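Local coordinates for XPF endonuclease (Aeropyrum pernix, PDB 2BGW), which acts as a structure-specific DNA endonuclease of the XPF family, which is linked to nucleotide excision repair, at the interface of chains A and B. Coordinates in Å, arbitrary orientation; residue numbers count along the deposited sequence, not the author numbering. Chains: chain A/B, XPF endonuclease.

Contact 1: the interface of chains A and B. Residues chain A 119-121, 125, 128-129; chain B 90-91, 103, 119.
This is a two-fold symmetric, mostly apolar interface between two ERCC4-type nuclease domains of the XPF family; it holds the two copies together in what is likely the functional homodimer. One aromatic side chain dominates the patch. B:Tyr103, on helix 99-113, has CG anti to its carbonyl carbon (chi1 -71°), and its ring lies against the start of chain A helix 123-137 and the end of strand 116-120. A:Gly125 brings its CA over the ring face, 4.0 Å from the centroid of the B:Tyr103 ring, in a CH-pi contact, and the glycine carbonyl oxygen also stands above the middle of the ring. One turn further along, the CG2 methyl of A:Val129 meets ring carbon CD2 of B:Tyr103 at 3.4 Å. The CD1 methyl of A:Leu128 approaches CD1 of B:Tyr103, the ring carbon on the other side of CG, at 3.9 Å; both aliphatic side chains cross the tyrosine at about a right angle. At the far end of the ring, the backbone N-H of A:Met121 donates a hydrogen bond to the phenol OH of B:Tyr103 (3.2 Å, 155° at H), which ties the tip of the tyrosine to the turn between strand and helix. The A:Met121 side chain crosses B:Pro90 obliquely, its CG 3.7 Å from B:Pro90 CD, then bends at the thioether. There the SD of A:Met121 accepts a weak hydrogen bond from the backbone N of B:Val91 at 3.6 Å. Near the symmetry axis A:Asn119 and B:Asn119 meet, each with CG anti to its backbone N. CB of A:Asn119 touches CB of B:Asn119 at 3.4 Å, and the amide planes lie 15° apart. As modelled, OD1 of A:Asn119 faces OD1 of B:Asn119 at 2.8 Å, a clash of two acceptors; one amide is probably turned over, which would make the pair a hydrogen bond.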
loop_
_atom_site.group_PDB
_atom_site.type_symbol
_atom_site.label_atom_id
_atom_site.label_comp_id
_atom_site.label_asym_id
_atom_site.label_seq_id
_atom_site.Cartn_x
_atom_site.Cartn_y
_atom_site.Cartn_z
ATOM N N ASN A 119 -10.869 -7.900 0.965
ATOM C CA ASN A 119 -12.273 -7.546 0.805
ATOM C C ASN A 119 -13.005 -7.570 2.150
ATOM O O ASN A 119 -13.008 -8.587 2.818
ATOM C CB ASN A 119 -12.968 -8.458 -0.232
ATOM C CG ASN A 119 -14.437 -8.047 -0.488
ATOM O OD1 ASN A 119 -15.370 -8.851 -0.362
ATOM N ND2 ASN A 119 -14.640 -6.772 -0.809
ATOM N N THR A 120 -13.608 -6.466 2.566
ATOM C CA THR A 120 -14.415 -6.494 3.790
ATOM C C THR A 120 -15.936 -6.371 3.483
ATOM O O THR A 120 -16.329 -5.948 2.385
ATOM C CB THR A 120 -13.978 -5.405 4.809
ATOM O OG1 THR A 120 -14.272 -4.111 4.301
ATOM C CG2 THR A 120 -12.515 -5.463 5.088
ATOM N N MET A 121 -16.799 -6.721 4.427
ATOM C CA MET A 121 -18.227 -6.599 4.175
ATOM C C MET A 121 -18.853 -5.273 4.514
ATOM O O MET A 121 -19.787 -4.845 3.842
ATOM C CB MET A 121 -18.984 -7.731 4.823
ATOM C CG MET A 121 -18.757 -8.932 3.986
ATOM S SD MET A 121 -19.577 -10.415 4.484
ATOM C CE MET A 121 -21.305 -10.084 4.089
ATOM N N GLY A 125 -15.789 -4.566 9.367
ATOM C CA GLY A 125 -14.832 -5.493 8.808
ATOM C C GLY A 125 -13.520 -4.793 8.498
ATOM O O GLY A 125 -12.434 -5.310 8.770
ATOM N N LEU A 128 -11.843 -4.095 11.635
ATOM C CA LEU A 128 -11.166 -5.274 12.143
ATOM C C LEU A 128 -9.847 -5.556 11.416
ATOM O O LEU A 128 -8.835 -5.852 12.046
ATOM C CB LEU A 128 -12.091 -6.491 12.118
ATOM C CG LEU A 128 -13.260 -6.351 13.100
ATOM C CD1 LEU A 128 -14.460 -7.179 12.678
ATOM C CD2 LEU A 128 -12.818 -6.713 14.504
ATOM N N VAL A 129 -9.857 -5.452 10.098
ATOM C CA VAL A 129 -8.687 -5.763 9.298
ATOM C C VAL A 129 -7.597 -4.760 9.611
ATOM O O VAL A 129 -6.422 -5.115 9.748
ATOM C CB VAL A 129 -9.044 -5.724 7.796
ATOM C CG1 VAL A 129 -7.840 -5.929 6.913
ATOM C CG2 VAL A 129 -10.043 -6.788 7.513
ATOM N N PRO B 90 -16.922 -12.900 2.368
ATOM C CA PRO B 90 -15.855 -13.147 3.340
ATOM C C PRO B 90 -16.384 -13.764 4.637
ATOM O O PRO B 90 -15.751 -14.640 5.214
ATOM C CB PRO B 90 -15.317 -11.743 3.611
ATOM C CG PRO B 90 -15.641 -11.000 2.416
ATOM C CD PRO B 90 -16.948 -11.494 1.944
ATOM N N VAL B 91 -17.542 -13.299 5.090
ATOM C CA VAL B 91 -18.143 -13.822 6.299
ATOM C C VAL B 91 -19.457 -14.520 5.983
ATOM O O VAL B 91 -20.510 -13.875 5.968
ATOM C CB VAL B 91 -18.354 -12.720 7.354
ATOM C CG1 VAL B 91 -18.854 -13.337 8.645
ATOM C CG2 VAL B 91 -17.046 -11.970 7.606
ATOM N N TYR B 103 -11.161 -12.032 9.755
ATOM C CA TYR B 103 -10.382 -10.950 9.220
ATOM C C TYR B 103 -8.975 -10.976 9.759
ATOM O O TYR B 103 -8.014 -10.727 9.021
ATOM C CB TYR B 103 -11.039 -9.662 9.596
ATOM C CG TYR B 103 -12.320 -9.419 8.856
ATOM C CD1 TYR B 103 -13.529 -9.297 9.540
ATOM C CD2 TYR B 103 -12.328 -9.309 7.475
ATOM C CE1 TYR B 103 -14.703 -9.042 8.858
ATOM C CE2 TYR B 103 -13.484 -9.058 6.794
ATOM C CZ TYR B 103 -14.677 -8.925 7.475
ATOM O OH TYR B 103 -15.848 -8.681 6.771
ATOM N N ASN B 119 -11.042 -11.828 -3.313
ATOM C CA ASN B 119 -12.376 -12.287 -3.023
ATOM C C ASN B 119 -13.236 -12.155 -4.279
ATOM O O ASN B 119 -13.438 -11.061 -4.792
ATOM C CB ASN B 119 -12.966 -11.488 -1.865
ATOM C CG ASN B 119 -14.389 -11.904 -1.549
ATOM O OD1 ASN B 119 -15.346 -11.182 -1.849
ATOM N ND2 ASN B 119 -14.542 -13.094 -0.968
#

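Contact 2: the interface of chains A and B. Residues chain A 49, 83, 118, 132-133, 136-137; chain B 103-104, 106-108, 110-111.
B:Leu111 leaves helix 99-113 with CG anti to the carbonyl carbon (chi1 -61°) and an extended second torsion (chi2 -179°), which spreads its two methyls into separate parts of chain A. CD1 of B:Leu111 packs on CD2 of A:Leu133 at 3.3 Å, the two leucines crossing at about a right angle, and also faces CB of A:Leu136. Its other methyl, CD2, lies in plane at the edge of the A:Phe83 ring, 3.6 Å from CZ of A:Phe83. CD2 of B:Leu111 also meets CD1 of A:Ile49 tip to tip at 3.7 Å. A:Leu133 further covers a face of the phenylalanine near the rim with its CD1. The aliphatic CB of B:Gln110 reaches the same ring edge, while its amide, turned 86° to the ring, has CD 3.8 Å from CE2 of A:Phe83. An alanine in place of A:Phe83 would remove the edge that B:Leu111 and B:Gln110 pack against and would probably loosen this side of the interface. A:Met118, bent at chi2 and chi3, slides past B:Gln110 in the opposite direction, its thioether SD 3.0 Å from the amide NE2 of B:Gln110, and lays its CE methyl against B:Met106. On the opposite flank small residues let the helices come close: CD1 of A:Leu136 lies 3.6 Å from CB of B:Ala107, and CB of A:Ser132 approaches that same B:Ala107 CB at 3.7 Å. No nitrogen or oxygen of one chain comes within bonding reach of one of the other; the hydroxyl of A:Ser137 turns back to the carbonyl of A:Leu133 within its own helix. In the nuclease domain, helix 99-113 of chain B thus lies along the seam where helix 123-137 of chain A packs on strands 49-55, 81-87 and 116-120, with B:Leu111 pointing into it.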
loop_
_atom_site.group_PDB
_atom_site.type_symbol
_atom_site.label_atom_id
_atom_site.label_comp_id
_atom_site.label_asym_id
_atom_site.label_seq_id
_atom_site.Cartn_x
_atom_site.Cartn_y
_atom_site.Cartn_z
ATOM N N ILE A 49 3.452 0.295 6.320
ATOM C CA ILE A 49 2.177 -0.181 5.831
ATOM C C ILE A 49 1.159 0.948 5.691
ATOM O O ILE A 49 0.742 1.544 6.677
ATOM C CB ILE A 49 1.618 -1.274 6.738
ATOM C CG1 ILE A 49 2.616 -2.441 6.795
ATOM C CG2 ILE A 49 0.274 -1.700 6.221
ATOM C CD1 ILE A 49 2.187 -3.671 7.553
ATOM N N PHE A 83 -1.993 -1.867 1.308
ATOM C CA PHE A 83 -3.239 -2.619 1.359
ATOM C C PHE A 83 -4.294 -1.736 0.836
ATOM O O PHE A 83 -4.443 -0.613 1.328
ATOM C CB PHE A 83 -3.619 -3.030 2.784
ATOM C CG PHE A 83 -2.801 -4.171 3.314
ATOM C CD1 PHE A 83 -1.799 -3.952 4.231
ATOM C CD2 PHE A 83 -3.028 -5.478 2.865
ATOM C CE1 PHE A 83 -1.054 -5.013 4.705
ATOM C CE2 PHE A 83 -2.266 -6.552 3.331
ATOM C CZ PHE A 83 -1.281 -6.313 4.247
ATOM N N MET A 118 -7.685 -6.635 0.375
ATOM C CA MET A 118 -8.539 -7.328 1.325
ATOM C C MET A 118 -9.949 -6.944 0.948
ATOM O O MET A 118 -10.206 -5.769 0.650
ATOM C CB MET A 118 -8.294 -6.856 2.760
ATOM C CG MET A 118 -6.883 -6.968 3.267
ATOM S SD MET A 118 -6.443 -8.446 4.214
ATOM C CE MET A 118 -8.005 -8.887 4.952
ATOM N N SER A 132 -6.118 -5.562 13.037
ATOM C CA SER A 132 -5.324 -6.766 13.069
ATOM C C SER A 132 -3.958 -6.528 12.450
ATOM O O SER A 132 -2.954 -7.018 12.943
ATOM C CB SER A 132 -6.066 -7.877 12.327
ATOM O OG SER A 132 -7.036 -8.495 13.160
ATOM N N LEU A 133 -3.938 -5.771 11.356
ATOM C CA LEU A 133 -2.726 -5.378 10.694
ATOM C C LEU A 133 -1.836 -4.550 11.620
ATOM O O LEU A 133 -0.643 -4.831 11.760
ATOM C CB LEU A 133 -3.066 -4.593 9.451
ATOM C CG LEU A 133 -3.549 -5.378 8.246
ATOM C CD1 LEU A 133 -4.100 -4.394 7.249
ATOM C CD2 LEU A 133 -2.466 -6.266 7.591
ATOM N N LEU A 136 -0.509 -7.041 14.155
ATOM C CA LEU A 136 0.420 -8.014 13.618
ATOM C C LEU A 136 1.778 -7.455 13.250
ATOM O O LEU A 136 2.753 -8.169 13.287
ATOM C CB LEU A 136 -0.176 -8.710 12.390
ATOM C CG LEU A 136 -0.979 -9.981 12.662
ATOM C CD1 LEU A 136 -2.093 -10.128 11.635
ATOM C CD2 LEU A 136 -0.079 -11.219 12.703
ATOM N N SER A 137 1.824 -6.191 12.859
ATOM C CA SER A 137 2.983 -5.637 12.153
ATOM C C SER A 137 3.889 -4.944 13.122
ATOM O O SER A 137 5.047 -4.697 12.834
ATOM C CB SER A 137 2.539 -4.610 11.115
ATOM O OG SER A 137 2.036 -3.466 11.792
ATOM N N TYR B 103 -11.161 -12.032 9.755
ATOM C CA TYR B 103 -10.382 -10.950 9.220
ATOM C C TYR B 103 -8.975 -10.976 9.759
ATOM O O TYR B 103 -8.014 -10.727 9.021
ATOM C CB TYR B 103 -11.039 -9.662 9.596
ATOM C CG TYR B 103 -12.320 -9.419 8.856
ATOM C CD1 TYR B 103 -13.529 -9.297 9.540
ATOM C CD2 TYR B 103 -12.328 -9.309 7.475
ATOM C CE1 TYR B 103 -14.703 -9.042 8.858
ATOM C CE2 TYR B 103 -13.484 -9.058 6.794
ATOM C CZ TYR B 103 -14.677 -8.925 7.475
ATOM O OH TYR B 103 -15.848 -8.681 6.771
ATOM N N ALA B 104 -8.853 -11.320 11.036
ATOM C CA ALA B 104 -7.556 -11.483 11.644
ATOM C C ALA B 104 -6.738 -12.551 10.933
ATOM O O ALA B 104 -5.551 -12.414 10.770
ATOM C CB ALA B 104 -7.716 -11.817 13.101
ATOM N N MET B 106 -7.105 -13.219 7.873
ATOM C CA MET B 106 -6.802 -12.674 6.565
ATOM C C MET B 106 -5.597 -11.762 6.676
ATOM O O MET B 106 -4.736 -11.762 5.785
ATOM C CB MET B 106 -7.986 -11.908 6.023
ATOM C CG MET B 106 -9.146 -12.775 5.631
ATOM S SD MET B 106 -10.534 -11.714 5.252
ATOM C CE MET B 106 -11.614 -12.966 4.552
ATOM N N ALA B 107 -5.535 -11.008 7.779
ATOM C CA ALA B 107 -4.406 -10.154 8.079
ATOM C C ALA B 107 -3.111 -10.963 8.262
ATOM O O ALA B 107 -2.057 -10.620 7.691
ATOM C CB ALA B 107 -4.700 -9.368 9.285
ATOM N N ALA B 108 -3.200 -12.036 9.049
ATOM C CA ALA B 108 -2.086 -12.941 9.304
ATOM C C ALA B 108 -1.647 -13.667 8.051
ATOM O O ALA B 108 -0.464 -13.964 7.880
ATOM C CB ALA B 108 -2.467 -13.941 10.348
ATOM N N GLN B 110 -1.663 -12.489 5.024
ATOM C CA GLN B 110 -0.871 -11.534 4.258
ATOM C C GLN B 110 0.454 -11.032 4.893
ATOM O O GLN B 110 1.489 -11.046 4.234
ATOM C CB GLN B 110 -1.730 -10.372 3.833
ATOM C CG GLN B 110 -2.956 -10.823 3.132
ATOM C CD GLN B 110 -3.317 -9.917 2.012
ATOM O OE1 GLN B 110 -2.510 -9.663 1.125
ATOM N NE2 GLN B 110 -4.553 -9.424 2.031
ATOM N N LEU B 111 0.436 -10.593 6.149
ATOM C CA LEU B 111 1.666 -10.121 6.787
ATOM C C LEU B 111 2.645 -11.207 7.239
ATOM O O LEU B 111 3.829 -10.975 7.190
ATOM C CB LEU B 111 1.366 -9.218 7.971
ATOM C CG LEU B 111 0.603 -7.953 7.676
ATOM C CD1 LEU B 111 0.430 -7.189 8.945
ATOM C CD2 LEU B 111 1.329 -7.143 6.647
#

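Contact 1 and contact 2 are neighbouring patches of one two-fold interface, the centres of their C-alpha atoms about 11 Å apart. They share B:Tyr103, and both draw on the same pair of helices, 99-113 of chain B and 123-137 of chain A, together with strand 116-120 of chain A. Contact 1 supplies a directional tie near the strand-to-helix turn, whereas contact 2 continues along the helices with mainly apolar packing. Since each patch has a twin with the chains exchanged, the pairing is repeated about the axis, which is likely to hold the two nuclease domains in a fixed mutual orientation.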